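Local atomic coordinates of beta-1,4-mannanase (Caldicellulosiruptor saccharolyticus, PDB entry 1PMH), a protein that carries a family 27 carbohydrate-binding module, the part modelled here, which binds mannohexaose and probably brings the mannan-hydrolysing enzyme to its substrate. Residues V108-D111 against G112-E115; V130-G134 against K135-V139. One frame throughout, in Å; residues are numbered along the deposited sequence. Where two conformers were deposited one is given.

Interaction 1: residues V108-D111 against G112-E115. With BMA (beta-D-mannopyranose), chain B; BMA (beta-D-mannopyranose), chain C.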
loop_
_atom_site.group_PDB
_atom_site.type_symbol
_atom_site.label_atom_id
_atom_site.label_comp_id
_atom_site.label_asym_id
_atom_site.label_seq_id
_atom_site.Cartn_x
_atom_site.Cartn_y
_atom_site.Cartn_z
ATOM N N VAL A 108 6.520 2.759 4.862
ATOM C CA VAL A 108 7.880 3.196 5.115
ATOM C C VAL A 108 8.212 4.390 4.239
ATOM O O VAL A 108 7.871 4.424 3.061
ATOM C CB VAL A 108 8.833 2.042 4.772
ATOM C CG1 VAL A 108 10.283 2.393 4.796
ATOM C CG2 VAL A 108 8.574 0.852 5.689
ATOM N N ILE A 109 8.945 5.347 4.820
ATOM C CA ILE A 109 9.711 6.308 4.027
ATOM C C ILE A 109 11.125 5.807 3.957
ATOM O O ILE A 109 11.792 5.676 4.992
ATOM C CB ILE A 109 9.637 7.749 4.572
ATOM C CG1 ILE A 109 8.189 8.259 4.591
ATOM C CG2 ILE A 109 10.545 8.658 3.751
ATOM C CD1 ILE A 109 8.036 9.617 5.312
ATOM N N ASN A 110 11.576 5.459 2.759
ATOM C CA ASN A 110 12.887 4.841 2.601
ATOM C C ASN A 110 14.029 5.831 2.559
ATOM O O ASN A 110 14.734 5.950 1.586
ATOM C CB ASN A 110 12.860 3.875 1.414
ATOM C CG ASN A 110 14.059 2.956 1.373
ATOM O OD1 ASN A 110 14.738 2.768 2.401
ATOM N ND2 ASN A 110 14.303 2.362 0.190
ATOM N N ASP A 111 14.193 6.527 3.695
ATOM C CA ASP A 111 15.328 7.378 4.009
ATOM C C ASP A 111 15.906 6.780 5.291
ATOM O O ASP A 111 15.302 6.867 6.370
ATOM C CB ASP A 111 14.920 8.812 4.239
ATOM C CG ASP A 111 16.134 9.715 4.398
ATOM O OD1 ASP A 111 16.957 9.392 5.285
ATOM O OD2 ASP A 111 16.214 10.730 3.692
ATOM N N GLY A 112 16.927 5.947 5.133
ATOM C CA GLY A 112 17.400 5.078 6.190
ATOM C C GLY A 112 16.389 4.041 6.633
ATOM O O GLY A 112 16.587 3.445 7.700
ATOM N N TRP A 113 15.349 3.790 5.834
ATOM C CA TRP A 113 14.261 2.847 6.134
ATOM C C TRP A 113 13.562 3.226 7.441
ATOM O O TRP A 113 13.832 2.705 8.513
ATOM C CB TRP A 113 14.737 1.398 6.164
ATOM C CG TRP A 113 13.607 0.406 6.293
ATOM C CD1 TRP A 113 13.137 -0.173 7.458
ATOM C CD2 TRP A 113 12.852 -0.144 5.248
ATOM N NE1 TRP A 113 12.096 -1.035 7.197
ATOM C CE2 TRP A 113 11.935 -1.061 5.840
ATOM C CE3 TRP A 113 12.891 0.009 3.858
ATOM C CZ2 TRP A 113 11.040 -1.807 5.060
ATOM C CZ3 TRP A 113 11.978 -0.732 3.105
ATOM C CH2 TRP A 113 11.098 -1.602 3.730
ATOM N N LYS A 114 12.623 4.157 7.355
ATOM C CA LYS A 114 11.863 4.663 8.476
ATOM C C LYS A 114 10.444 4.150 8.423
ATOM O O LYS A 114 9.651 4.552 7.577
ATOM C CB LYS A 114 11.886 6.189 8.396
ATOM C CG LYS A 114 11.257 6.891 9.562
ATOM C CD LYS A 114 12.005 6.623 10.847
ATOM C CE LYS A 114 11.332 7.362 11.973
ATOM N NZ LYS A 114 11.892 7.088 13.325
ATOM N N GLU A 115 10.130 3.209 9.274
ATOM C CA GLU A 115 8.795 2.675 9.352
ATOM C C GLU A 115 7.877 3.705 9.982
ATOM O O GLU A 115 8.136 4.194 11.076
ATOM C CB GLU A 115 8.765 1.366 10.137
ATOM C CG GLU A 115 9.674 0.329 9.490
ATOM C CD GLU A 115 9.732 -1.052 10.093
ATOM O OE1 GLU A 115 8.862 -1.322 10.908
ATOM O OE2 GLU A 115 10.582 -1.860 9.679
HETATM C C1 BMA B . 14.841 -3.648 6.851
HETATM C C2 BMA B . 16.311 -3.317 7.092
HETATM C C3 BMA B . 16.594 -2.165 6.165
HETATM C C4 BMA B . 16.248 -2.498 4.729
HETATM C C5 BMA B . 14.812 -3.010 4.581
HETATM C C6 BMA B . 14.372 -3.451 3.191
HETATM O O2 BMA B . 17.135 -4.416 6.806
HETATM O O3 BMA B . 17.955 -1.804 6.319
HETATM O O4 BMA B . 16.310 -1.312 3.992
HETATM O O5 BMA B . 14.662 -4.068 5.515
HETATM O O6 BMA B . 15.223 -4.444 2.689
HETATM C C1 BMA C . 16.821 -1.466 2.655
HETATM C C2 BMA C . 16.424 -0.284 1.797
HETATM C C3 BMA C . 16.999 -0.452 0.382
HETATM C C4 BMA C . 18.525 -0.574 0.530
HETATM C C5 BMA C . 18.942 -1.694 1.485
HETATM C C6 BMA C . 20.431 -1.849 1.793
HETATM O O2 BMA C . 16.754 0.916 2.460
HETATM O O3 BMA C . 16.737 0.743 -0.332
HETATM O O4 BMA C . 19.143 -0.911 -0.683
HETATM O O5 BMA C . 18.272 -1.492 2.697
HETATM O O6 BMA C . 20.605 -3.071 2.484
#

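Interaction 2: residues V130-G134 against K135-V139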
loop_
_atom_site.group_PDB
_atom_site.type_symbol
_atom_site.label_atom_id
_atom_site.label_comp_id
_atom_site.label_asym_id
_atom_site.label_seq_id
_atom_site.Cartn_x
_atom_site.Cartn_y
_atom_site.Cartn_z
ATOM N N VAL A 130 -16.734 -4.403 2.864
ATOM C CA VAL A 130 -17.426 -3.488 1.957
ATOM C C VAL A 130 -17.730 -4.211 0.661
ATOM O O VAL A 130 -16.869 -4.913 0.142
ATOM C CB VAL A 130 -16.525 -2.253 1.749
ATOM C CG1 VAL A 130 -17.181 -1.245 0.819
ATOM C CG2 VAL A 130 -16.275 -1.534 3.071
ATOM N N LYS A 131 -18.875 -3.968 0.053
ATOM C CA LYS A 131 -19.195 -4.510 -1.245
ATOM C C LYS A 131 -18.971 -3.457 -2.345
ATOM O O LYS A 131 -19.504 -2.349 -2.238
ATOM C CB LYS A 131 -20.648 -5.018 -1.341
ATOM C CG LYS A 131 -20.955 -5.872 -2.573
ATOM C CD LYS A 131 -22.376 -6.353 -2.790
ATOM C CE LYS A 131 -22.887 -7.187 -1.627
ATOM N NZ LYS A 131 -22.206 -8.484 -1.432
ATOM N N ILE A 132 -18.179 -3.821 -3.343
ATOM C CA ILE A 132 -17.828 -2.983 -4.490
ATOM C C ILE A 132 -18.007 -3.814 -5.746
ATOM O O ILE A 132 -17.458 -4.888 -5.840
ATOM C CB ILE A 132 -16.385 -2.506 -4.359
ATOM C CG1 ILE A 132 -16.142 -1.701 -3.084
ATOM C CG2 ILE A 132 -16.039 -1.748 -5.658
ATOM C CD1 ILE A 132 -14.670 -1.409 -2.788
ATOM N N ASN A 133 -18.840 -3.375 -6.678
ATOM C CA ASN A 133 -19.055 -4.120 -7.941
ATOM C C ASN A 133 -19.396 -5.571 -7.746
ATOM O O ASN A 133 -18.867 -6.453 -8.446
ATOM C CB ASN A 133 -17.949 -3.919 -8.952
ATOM C CG ASN A 133 -17.783 -2.479 -9.301
ATOM O OD1 ASN A 133 -18.856 -1.821 -9.382
ATOM N ND2 ASN A 133 -16.650 -1.947 -9.461
ATOM N N GLY A 134 -20.338 -5.854 -6.876
ATOM C CA GLY A 134 -20.865 -7.193 -6.721
ATOM C C GLY A 134 -19.956 -8.090 -5.934
ATOM O O GLY A 134 -20.315 -9.241 -5.811
ATOM N N LYS A 135 -18.861 -7.591 -5.344
ATOM C CA LYS A 135 -17.941 -8.448 -4.634
ATOM C C LYS A 135 -17.621 -7.793 -3.304
ATOM O O LYS A 135 -17.430 -6.597 -3.203
ATOM C CB LYS A 135 -16.661 -8.600 -5.468
ATOM C CG LYS A 135 -15.659 -9.600 -4.987
ATOM C CD LYS A 135 -14.660 -9.989 -6.096
ATOM C CE LYS A 135 -14.438 -11.498 -6.144
ATOM N NZ LYS A 135 -14.317 -12.147 -4.789
ATOM N N ASP A 136 -17.502 -8.624 -2.279
ATOM C CA ASP A 136 -17.089 -8.167 -0.979
ATOM C C ASP A 136 -15.575 -8.057 -0.846
ATOM O O ASP A 136 -14.876 -8.942 -1.359
ATOM C CB ASP A 136 -17.657 -9.076 0.123
ATOM C CG ASP A 136 -19.153 -9.042 0.205
ATOM O OD1 ASP A 136 -19.760 -7.972 -0.028
ATOM O OD2 ASP A 136 -19.774 -10.080 0.472
ATOM N N TYR A 137 -15.117 -7.054 -0.096
ATOM C CA TYR A 137 -13.720 -6.832 0.170
ATOM C C TYR A 137 -13.486 -6.586 1.647
ATOM O O TYR A 137 -14.271 -5.888 2.302
ATOM C CB TYR A 137 -13.220 -5.592 -0.568
ATOM C CG TYR A 137 -13.208 -5.811 -2.066
ATOM C CD1 TYR A 137 -14.335 -5.591 -2.864
ATOM C CD2 TYR A 137 -12.084 -6.279 -2.708
ATOM C CE1 TYR A 137 -14.318 -5.851 -4.218
ATOM C CE2 TYR A 137 -12.040 -6.555 -4.064
ATOM C CZ TYR A 137 -13.189 -6.359 -4.832
ATOM O OH TYR A 137 -13.181 -6.638 -6.174
ATOM N N THR A 138 -12.361 -7.090 2.144
ATOM C CA THR A 138 -11.753 -6.593 3.380
ATOM C C THR A 138 -11.082 -5.281 3.061
ATOM O O THR A 138 -10.277 -5.233 2.128
ATOM C CB THR A 138 -10.681 -7.609 3.815
ATOM O OG1 THR A 138 -11.263 -8.896 4.001
ATOM C CG2 THR A 138 -9.935 -7.154 5.038
ATOM N N VAL A 139 -11.429 -4.224 3.801
ATOM C CA VAL A 139 -10.878 -2.907 3.557
ATOM C C VAL A 139 -10.192 -2.394 4.800
ATOM O O VAL A 139 -10.758 -2.341 5.897
ATOM C CB VAL A 139 -11.995 -1.962 3.152
ATOM C CG1 VAL A 139 -11.447 -0.548 2.916
ATOM C CG2 VAL A 139 -12.726 -2.495 1.903
HETATM O O HOH W 1 -15.180 -5.907 -7.604
#

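Interaction 1: residues V108-D111 against G112-E115
V108 lies under the indole of W113, and a mannose of chain B covers the opposite face. V108 CG1 sits 3.7 Å from the centroid of the six-membered ring, a CH-pi contact over the face. V108 CG2 reaches the same side near CZ2. On the sugar side, C5 of the chain B mannose is 3.5 Å from W113 CD2. W113 has CG anti to its backbone N (chi1 -173°), which, with chi2 -96°, lays the indole face over V108 CG1. W113 NE1 gives an in-plane hydrogen bond of 3.0 Å to the anti lone pair of E115 OE2, an oxygen that also pairs with K106. At another part of the ring edge lies N110 OD1. N110 OD1 accepts a 2.7 Å hydrogen bond from O2 of the chain C mannose, and N110 ND2 donates to O3 of the same sugar at 3.0 Å. Q157 also accepts from ND2. I109 and K114 close the hairpin with two backbone hydrogen bonds. An alanine in place of W113 would probably leave the chain B sugar without its stacking platform and E115 OE2 without its indole partner. The chemistry is consistent with two modes of mannan recognition side by side, an apolar stack on one sugar and amide hydrogen bonds to the next.

Interaction 2: residues V130-G134 against K135-V139
K131 starts out extended, with CG anti to the backbone N (chi1 -167°), then bends at chi3 and chi4 and curls its ammonium back over D136. D136 turns its CG beside its own backbone N (chi1 -65°), which brings the carboxylate nearer the lysine. K131 NZ meets D136 OD1 at 2.9 Å in a salt bridge. The nitrogen comes from the syn side but 33° out of the carboxylate plane. The aliphatic part of the lysine also runs past this oxygen, with K131 CB 3.4 Å from D136 OD1. On the other face of the sheet are V130, I132, K135 and Y137. There the I132 and Y137 side chains cross at about a right angle, with I132 CB 3.9 Å from Y137 CE1. The carbonyl oxygens of V130 and I132 face the rim of the tyrosine ring, close to in plane with it.

The two strands form a beta hairpin closed by a type I' turn from I132 to K135. N133 and G134 occupy its corners, both with positive phi. The hairpin belongs to one sheet of the jellyroll beta-sandwich. In the I132-K135 pair, I132 N donates to K135 O in a nearly straight bond. The return bond, K135 N to I132 O, arrives from above the carbonyl plane. I132 O also accepts from a water at 3.1 Å. Y137 OH donates to the same water at 2.6 Å, so the water links the tyrosine to the turn and helps fix its hydroxyl. L39 and P92 touch the Y137 side chain, and N133 ND2 ties the turn to the backbone oxygens of D38 and Q40. Further from the turn, V139 CG2 rests 3.8 Å from V130 CB.

How the interactions relate
Both interactions are antiparallel hairpins, but they belong to different sheets of the sandwich. Residues 108-115 join strands 102-109 and 114-122, and residues 130-139 join strands 128-132 and 135-145. They follow in series along the chain. Their centres are 31 Å apart, on opposite sides of the chain's centre, and their nearest atoms are about 17 Å apart, so they do not touch. Interaction 1 supplies N110 and W113 to the glycan pocket, alongside residues such as W23, K106 and R155. Interaction 2 supplies no residue to that pocket. The I132 side chain of interaction 2 is about 10 Å from the calcium ion, but the hairpin contributes no ligand to the metal.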